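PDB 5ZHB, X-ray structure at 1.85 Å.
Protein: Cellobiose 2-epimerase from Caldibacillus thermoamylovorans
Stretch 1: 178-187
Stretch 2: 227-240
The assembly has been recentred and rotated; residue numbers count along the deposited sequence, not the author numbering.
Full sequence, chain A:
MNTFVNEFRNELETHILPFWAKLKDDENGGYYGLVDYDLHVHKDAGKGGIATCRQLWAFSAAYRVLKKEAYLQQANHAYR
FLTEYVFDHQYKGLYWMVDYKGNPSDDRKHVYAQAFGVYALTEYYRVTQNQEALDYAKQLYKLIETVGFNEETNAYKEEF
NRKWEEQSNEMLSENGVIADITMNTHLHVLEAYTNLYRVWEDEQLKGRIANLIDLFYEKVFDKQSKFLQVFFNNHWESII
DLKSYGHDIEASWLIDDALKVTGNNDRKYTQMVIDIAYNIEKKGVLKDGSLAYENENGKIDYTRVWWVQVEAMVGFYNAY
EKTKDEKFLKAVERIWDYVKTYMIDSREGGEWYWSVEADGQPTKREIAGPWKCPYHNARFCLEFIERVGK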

ATOM      1  N   ILE A 178     -21.819   9.731  -0.048  1.00 85.55           N
ATOM      2  CA  ILE A 178     -20.369   9.706  -0.176  1.00 76.81           C
ATOM      3  C   ILE A 178     -19.705   9.922   1.186  1.00 59.79           C
ATOM      4  O   ILE A 178     -20.262  10.554   2.084  1.00 58.79           O
ATOM      5  CB  ILE A 178     -19.838  10.694  -1.243  1.00 78.13           C
ATOM      6  CG1 ILE A 178     -20.615  12.023  -1.339  1.00 81.44           C
ATOM      7  CG2 ILE A 178     -19.760  10.006  -2.608  1.00 79.78           C
ATOM      8  CD1 ILE A 178     -20.607  12.867  -0.075  1.00 84.67           C
ATOM      9  N   ALA A 179     -18.490   9.372   1.304  1.00 47.42           N
ATOM     10  CA  ALA A 179     -17.641   9.530   2.476  1.00 37.94           C
ATOM     11  C   ALA A 179     -16.912  10.864   2.389  1.00 35.85           C
ATOM     12  O   ALA A 179     -16.450  11.218   1.310  1.00 34.40           O
ATOM     13  CB  ALA A 179     -16.646   8.404   2.545  1.00 34.83           C
ATOM     14  N   ASP A 180     -16.782  11.547   3.533  1.00 30.89           N
ATOM     15  CA  ASP A 180     -15.950  12.736   3.680  1.00 30.02           C
ATOM     16  C   ASP A 180     -14.537  12.379   4.132  1.00 28.84           C
ATOM     17  O   ASP A 180     -13.580  13.142   3.939  1.00 27.10           O
ATOM     18  CB  ASP A 180     -16.589  13.672   4.699  1.00 34.01           C
ATOM     19  CG  ASP A 180     -18.034  14.037   4.371  1.00 38.50           C
ATOM     20  OD1 ASP A 180     -18.248  14.669   3.312  1.00 34.30           O
ATOM     21  OD2 ASP A 180     -18.941  13.631   5.136  1.00 42.49           O
ATOM     22  N   ILE A 181     -14.437  11.280   4.892  1.00 27.99           N
ATOM     23  CA  ILE A 181     -13.185  10.887   5.516  1.00 28.52           C
ATOM     24  C   ILE A 181     -13.042   9.393   5.236  1.00 24.10           C
ATOM     25  O   ILE A 181     -14.035   8.674   5.259  1.00 27.40           O
ATOM     26  CB  ILE A 181     -13.154  11.191   7.030  1.00 29.43           C
ATOM     27  CG1 ILE A 181     -13.097  12.699   7.341  1.00 30.92           C
ATOM     28  CG2 ILE A 181     -11.986  10.450   7.693  1.00 29.76           C
ATOM     29  CD1 ILE A 181     -13.294  13.050   8.812  1.00 32.28           C
ATOM     30  N   THR A 182     -11.820   8.956   4.888  1.00 26.72           N
ATOM     31  CA  THR A 182     -11.558   7.534   4.675  1.00 21.52           C
ATOM     32  C   THR A 182     -10.379   7.061   5.526  1.00 20.01           C
ATOM     33  O   THR A 182      -9.353   7.724   5.695  1.00 20.87           O
ATOM     34  CB  THR A 182     -11.370   7.159   3.196  1.00 21.28           C
ATOM     35  OG1 THR A 182     -10.070   7.539   2.727  1.00 20.75           O
ATOM     36  CG2 THR A 182     -12.490   7.704   2.329  1.00 20.58           C
ATOM     37  N   MET A 183     -10.548   5.825   6.014  1.00 21.28           N
ATOM     38  CA  MET A 183      -9.511   5.051   6.665  1.00 19.49           C
ATOM     39  C   MET A 183      -8.356   4.865   5.694  1.00 18.34           C
ATOM     40  O   MET A 183      -7.187   5.040   6.068  1.00 20.14           O
ATOM     41  CB  MET A 183     -10.116   3.712   7.137  1.00 19.58           C
ATOM     42  CG  MET A 183      -9.140   2.698   7.698  1.00 21.93           C
ATOM     43  SD  MET A 183      -8.315   1.712   6.421  1.00 23.13           S
ATOM     44  CE  MET A 183      -9.680   0.712   5.854  1.00 22.35           C
ATOM     45  N   ASN A 184      -8.691   4.564   4.441  1.00 19.08           N
ATOM     46  CA  ASN A 184      -7.641   4.225   3.477  1.00 21.11           C
ATOM     47  C   ASN A 184      -6.636   5.364   3.338  1.00 18.33           C
ATOM     48  O   ASN A 184      -5.426   5.129   3.352  1.00 17.83           O
ATOM     49  CB  ASN A 184      -8.227   3.808   2.136  1.00 22.17           C
ATOM     50  CG  ASN A 184      -7.164   3.242   1.222  1.00 26.17           C
ATOM     51  OD1 ASN A 184      -6.602   2.182   1.508  1.00 24.18           O
ATOM     52  ND2 ASN A 184      -6.840   3.981   0.167  1.00 28.89           N
ATOM     53  N   THR A 185      -7.125   6.610   3.150  1.00 18.86           N
ATOM     54  CA  THR A 185      -6.222   7.748   2.973  1.00 18.46           C
ATOM     55  C   THR A 185      -5.368   7.963   4.219  1.00 19.15           C
ATOM     56  O   THR A 185      -4.168   8.147   4.114  1.00 18.70           O
ATOM     57  CB  THR A 185      -7.014   9.012   2.618  1.00 20.70           C
ATOM     58  OG1 THR A 185      -7.614   8.782   1.348  1.00 20.71           O
ATOM     59  CG2 THR A 185      -6.121  10.235   2.515  1.00 22.94           C
ATOM     60  N   HIS A 186      -5.985   7.868   5.413  1.00 18.38           N
ATOM     61  CA  HIS A 186      -5.271   8.026   6.668  1.00 20.02           C
ATOM     62  C   HIS A 186      -4.186   6.961   6.824  1.00 19.03           C
ATOM     63  O   HIS A 186      -3.086   7.252   7.306  1.00 20.09           O
ATOM     64  CB  HIS A 186      -6.301   8.071   7.811  1.00 22.44           C
ATOM     65  CG  HIS A 186      -7.017   9.391   7.821  1.00 24.51           C
ATOM     66  ND1 HIS A 186      -8.094   9.655   7.001  1.00 23.79           N
ATOM     67  CD2 HIS A 186      -6.777  10.537   8.525  1.00 25.24           C
ATOM     68  CE1 HIS A 186      -8.489  10.922   7.202  1.00 24.57           C
ATOM     69  NE2 HIS A 186      -7.707  11.482   8.125  1.00 23.59           N
ATOM     70  N   LEU A 187      -4.472   5.727   6.383  1.00 19.70           N
ATOM     71  CA  LEU A 187      -3.491   4.651   6.547  1.00 20.12           C
ATOM     72  C   LEU A 187      -2.223   4.980   5.764  1.00 18.41           C
ATOM     73  O   LEU A 187      -1.096   4.847   6.280  1.00 19.92           O
ATOM     74  CB  LEU A 187      -4.110   3.314   6.119  1.00 19.28           C
ATOM     75  CG  LEU A 187      -3.199   2.076   6.185  1.00 19.57           C
ATOM     76  CD1 LEU A 187      -2.628   1.900   7.563  1.00 20.70           C
ATOM     77  CD2 LEU A 187      -3.915   0.821   5.758  1.00 21.44           C
ATOM     78  N   PHE A 227     -12.639  -4.450  14.809  1.00 27.77           N
ATOM     79  CA  PHE A 227     -12.436  -4.113  13.405  1.00 28.00           C
ATOM     80  C   PHE A 227     -12.151  -2.624  13.221  1.00 31.48           C
ATOM     81  O   PHE A 227     -12.528  -1.778  14.045  1.00 30.85           O
ATOM     82  CB  PHE A 227     -13.651  -4.444  12.547  1.00 31.66           C
ATOM     83  CG  PHE A 227     -13.863  -5.914  12.241  1.00 31.80           C
ATOM     84  CD1 PHE A 227     -13.113  -6.544  11.251  1.00 32.73           C
ATOM     85  CD2 PHE A 227     -14.844  -6.650  12.902  1.00 32.64           C
ATOM     86  CE1 PHE A 227     -13.322  -7.880  10.948  1.00 33.32           C
ATOM     87  CE2 PHE A 227     -15.049  -7.992  12.606  1.00 33.52           C
ATOM     88  CZ  PHE A 227     -14.293  -8.600  11.617  1.00 38.69           C
ATOM     89  N   LEU A 228     -11.508  -2.309  12.079  1.00 30.47           N
ATOM     90  CA  LEU A 228     -11.407  -0.939  11.626  1.00 27.43           C
ATOM     91  C   LEU A 228     -12.690  -0.604  10.889  1.00 23.31           C
ATOM     92  O   LEU A 228     -13.243  -1.432  10.185  1.00 26.68           O
ATOM     93  CB  LEU A 228     -10.199  -0.753  10.717  1.00 30.64           C
ATOM     94  CG  LEU A 228      -8.837  -1.022  11.348  1.00 30.18           C
ATOM     95  CD1 LEU A 228      -7.806  -0.552  10.367  1.00 31.43           C
ATOM     96  CD2 LEU A 228      -8.652  -0.356  12.697  1.00 31.46           C
ATOM     97  N   GLN A 229     -13.141   0.630  11.019  1.00 24.57           N
ATOM     98  CA  GLN A 229     -14.207   1.128  10.164  1.00 25.65           C
ATOM     99  C   GLN A 229     -13.550   1.807   8.955  1.00 25.33           C
ATOM    100  O   GLN A 229     -12.390   2.190   9.019  1.00 25.97           O
ATOM    101  CB  GLN A 229     -15.124   2.033  11.001  1.00 27.82           C
ATOM    102  CG  GLN A 229     -15.671   1.333  12.250  1.00 30.70           C
ATOM    103  CD  GLN A 229     -16.194   2.299  13.299  1.00 37.17           C
ATOM    104  OE1 GLN A 229     -17.408   2.446  13.459  1.00 40.83           O
ATOM    105  NE2 GLN A 229     -15.303   2.987  14.005  1.00 35.69           N
ATOM    106  N   VAL A 230     -14.312   1.965   7.880  1.00 25.95           N
ATOM    107  CA  VAL A 230     -13.743   2.222   6.564  1.00 27.51           C
ATOM    108  C   VAL A 230     -14.082   3.624   6.058  1.00 24.94           C
ATOM    109  O   VAL A 230     -13.195   4.308   5.574  1.00 24.68           O
ATOM    110  CB  VAL A 230     -14.131   1.114   5.582  1.00 30.42           C
ATOM    111  CG1 VAL A 230     -13.498   1.322   4.200  1.00 30.57           C
ATOM    112  CG2 VAL A 230     -13.717  -0.242   6.142  1.00 30.67           C
ATOM    113  N   PHE A 231     -15.348   4.045   6.164  1.00 26.18           N
ATOM    114  CA  PHE A 231     -15.833   5.291   5.578  1.00 25.32           C
ATOM    115  C   PHE A 231     -16.611   6.071   6.635  1.00 31.01           C
ATOM    116  O   PHE A 231     -17.395   5.478   7.387  1.00 30.50           O
ATOM    117  CB  PHE A 231     -16.756   4.980   4.404  1.00 27.90           C
ATOM    118  CG  PHE A 231     -16.096   4.295   3.224  1.00 26.98           C
ATOM    119  CD1 PHE A 231     -15.005   4.883   2.597  1.00 29.94           C
ATOM    120  CD2 PHE A 231     -16.577   3.083   2.734  1.00 29.70           C
ATOM    121  CE1 PHE A 231     -14.407   4.269   1.512  1.00 27.21           C
ATOM    122  CE2 PHE A 231     -15.970   2.468   1.640  1.00 30.65           C
ATOM    123  CZ  PHE A 231     -14.878   3.068   1.041  1.00 30.02           C
ATOM    124  N   PHE A 232     -16.342   7.378   6.695  1.00 27.90           N
ATOM    125  CA  PHE A 232     -16.835   8.258   7.741  1.00 29.69           C
ATOM    126  C   PHE A 232     -17.421   9.523   7.119  1.00 34.80           C
ATOM    127  O   PHE A 232     -17.050   9.922   6.008  1.00 31.67           O
ATOM    128  CB  PHE A 232     -15.699   8.712   8.662  1.00 29.06           C
ATOM    129  CG  PHE A 232     -14.933   7.533   9.238  1.00 31.20           C
ATOM    130  CD1 PHE A 232     -13.918   6.926   8.506  1.00 28.34           C
ATOM    131  CD2 PHE A 232     -15.288   6.985  10.469  1.00 30.14           C
ATOM    132  CE1 PHE A 232     -13.276   5.797   8.990  1.00 29.62           C
ATOM    133  CE2 PHE A 232     -14.639   5.866  10.957  1.00 29.19           C
ATOM    134  CZ  PHE A 232     -13.625   5.281  10.222  1.00 32.27           C
ATOM    135  N   ASN A 233     -18.319  10.147   7.894  1.00 34.51           N
ATOM    136  CA  ASN A 233     -18.762  11.507   7.667  1.00 37.39           C
ATOM    137  C   ASN A 233     -17.775  12.460   8.344  1.00 36.28           C
ATOM    138  O   ASN A 233     -16.811  12.025   8.978  1.00 35.61           O
ATOM    139  CB  ASN A 233     -20.223  11.650   8.102  1.00 40.72           C
ATOM    140  CG  ASN A 233     -20.431  11.586   9.599  1.00 38.15           C
ATOM    141  OD1 ASN A 233     -19.500  11.786  10.387  1.00 40.96           O
ATOM    142  ND2 ASN A 233     -21.671  11.370  10.018  1.00 42.74           N
ATOM    143  N   ASN A 234     -18.043  13.770   8.245  1.00 35.75           N
ATOM    144  CA  ASN A 234     -17.156  14.789   8.776  1.00 37.15           C
ATOM    145  C   ASN A 234     -17.103  14.787  10.301  1.00 38.15           C
ATOM    146  O   ASN A 234     -16.257  15.468  10.873  1.00 41.18           O
ATOM    147  CB  ASN A 234     -17.547  16.173   8.270  1.00 45.80           C
ATOM    148  CG  ASN A 234     -16.869  16.464   6.956  1.00 51.03           C
ATOM    149  OD1 ASN A 234     -15.637  16.343   6.853  1.00 46.95           O
ATOM    150  ND2 ASN A 234     -17.651  16.812   5.945  1.00 53.30           N
ATOM    151  N   HIS A 235     -17.996  14.038  10.954  1.00 37.65           N
ATOM    152  CA  HIS A 235     -17.949  13.917  12.404  1.00 44.76           C
ATOM    153  C   HIS A 235     -17.196  12.654  12.824  1.00 43.60           C
ATOM    154  O   HIS A 235     -17.283  12.265  13.983  1.00 36.55           O
ATOM    155  CB  HIS A 235     -19.370  13.962  12.980  1.00 49.43           C
ATOM    156  CG  HIS A 235     -19.930  15.344  12.939  1.00 61.89           C
ATOM    157  ND1 HIS A 235     -21.145  15.658  12.371  1.00 60.03           N
ATOM    158  CD2 HIS A 235     -19.389  16.507  13.349  1.00 65.74           C
ATOM    159  CE1 HIS A 235     -21.342  16.966  12.467  1.00 64.67           C
ATOM    160  NE2 HIS A 235     -20.290  17.502  13.058  1.00 69.10           N
ATOM    161  N   TRP A 236     -16.490  12.009  11.872  1.00 35.52           N
ATOM    162  CA  TRP A 236     -15.740  10.787  12.120  1.00 30.92           C
ATOM    163  C   TRP A 236     -16.673   9.683  12.590  1.00 30.80           C
ATOM    164  O   TRP A 236     -16.267   8.788  13.319  1.00 33.92           O
ATOM    165  CB  TRP A 236     -14.588  10.994  13.113  1.00 30.39           C
ATOM    166  CG  TRP A 236     -13.243  11.404  12.574  1.00 30.39           C
ATOM    167  CD1 TRP A 236     -12.643  12.618  12.716  1.00 31.21           C
ATOM    168  CD2 TRP A 236     -12.290  10.570  11.864  1.00 30.63           C
ATOM    169  NE1 TRP A 236     -11.400  12.617  12.137  1.00 35.14           N
ATOM    170  CE2 TRP A 236     -11.155  11.372  11.610  1.00 31.06           C
ATOM    171  CE3 TRP A 236     -12.293   9.243  11.411  1.00 28.83           C
ATOM    172  CZ2 TRP A 236     -10.038  10.880  10.935  1.00 31.56           C
ATOM    173  CZ3 TRP A 236     -11.190   8.767  10.732  1.00 28.45           C
ATOM    174  CH2 TRP A 236     -10.073   9.562  10.525  1.00 27.67           C
ATOM    175  N   GLU A 237     -17.914   9.706  12.112  1.00 39.14           N
ATOM    176  CA  GLU A 237     -18.848   8.638  12.378  1.00 44.13           C
ATOM    177  C   GLU A 237     -18.885   7.736  11.153  1.00 42.15           C
ATOM    178  O   GLU A 237     -19.086   8.202  10.041  1.00 37.58           O
ATOM    179  CB  GLU A 237     -20.223   9.221  12.704  1.00 48.53           C
ATOM    180  CG  GLU A 237     -20.198  10.148  13.917  1.00 54.16           C
ATOM    181  CD  GLU A 237     -21.508  10.837  14.276  1.00 58.83           C
ATOM    182  OE1 GLU A 237     -22.451  10.871  13.453  1.00 59.18           O
ATOM    183  OE2 GLU A 237     -21.578  11.311  15.433  1.00 64.01           O
ATOM    184  N   SER A 238     -18.738   6.437  11.380  1.00 38.30           N
ATOM    185  CA  SER A 238     -18.747   5.479  10.297  1.00 39.36           C
ATOM    186  C   SER A 238     -20.120   5.464   9.617  1.00 40.83           C
ATOM    187  O   SER A 238     -21.151   5.532  10.278  1.00 41.24           O
ATOM    188  CB  SER A 238     -18.315   4.136  10.821  1.00 34.56           C
ATOM    189  OG  SER A 238     -18.613   3.119   9.880  1.00 34.31           O
ATOM    190  N   ILE A 239     -20.153   5.376   8.282  1.00 37.32           N
ATOM    191  CA  ILE A 239     -21.410   5.518   7.556  1.00 40.31           C
ATOM    192  C   ILE A 239     -21.776   4.257   6.789  1.00 40.60           C
ATOM    193  O   ILE A 239     -22.806   4.248   6.128  1.00 40.39           O
ATOM    194  CB  ILE A 239     -21.388   6.738   6.619  1.00 44.90           C
ATOM    195  CG1 ILE A 239     -20.251   6.674   5.605  1.00 48.01           C
ATOM    196  CG2 ILE A 239     -21.327   8.023   7.440  1.00 47.93           C
ATOM    197  CD1 ILE A 239     -20.347   7.721   4.506  1.00 53.27           C
ATOM    198  N   ILE A 240     -20.930   3.219   6.829  1.00 38.84           N
ATOM    199  CA  ILE A 240     -21.221   1.986   6.112  1.00 43.18           C
ATOM    200  C   ILE A 240     -20.833   0.813   7.009  1.00 36.14           C
ATOM    201  O   ILE A 240     -19.864   0.877   7.763  1.00 32.23           O
ATOM    202  CB  ILE A 240     -20.489   1.897   4.751  1.00 49.06           C
ATOM    203  CG1 ILE A 240     -20.741   3.115   3.861  1.00 57.46           C
ATOM    204  CG2 ILE A 240     -20.863   0.608   4.007  1.00 52.28           C
ATOM    205  CD1 ILE A 240     -22.128   3.178   3.237  1.00 56.83           C
TER
HETATM  206  O   HOH W   1     -11.293   3.785   3.455  1.00 22.04           O

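Short antiparallel pairings often serve as a frame on which side chains are fitted, and the contact in this cellobiose 2-epimerase is a compact example. Ile181 N donates to Phe232 O (3.1 Å) and Phe232 N to Ile181 O (3.0 Å), while Asp180 N reaches the same Phe232 O at 3.0 Å. Just beyond, Met183 N bonds to Val230 O (3.1 Å) as the first strand passes into a helix; a water bridges Val230 O to Asn184 N.

This frame sets the side chains on two faces. On one, Ile181 is the principal bump. Its CB packs against Phe232 CB at 3.9 Å, and its CG2 sits over the six-membered ring of Trp236, 3.6 Å from the centroid and 16° off the normal, so the methyl meets the ring face almost squarely. The same indole turns its edge to the face of His186, with planes at 62°, and His186 is itself anchored by ND1 to Thr182 O at 2.6 Å.

Met183 fills a neighbouring hollow, with CB 4.2 Å from Phe232 CE1, CG 4.4 Å from Leu228 CD1 and CE 4.2 Å from Val230 CG2. On the other face the fit is lighter: Thr182 CG2 lies at the edge of the Phe231 ring, 3.8 Å from CD1, and Ala179 CB approaches Ile239 CD1 at 4.2 Å.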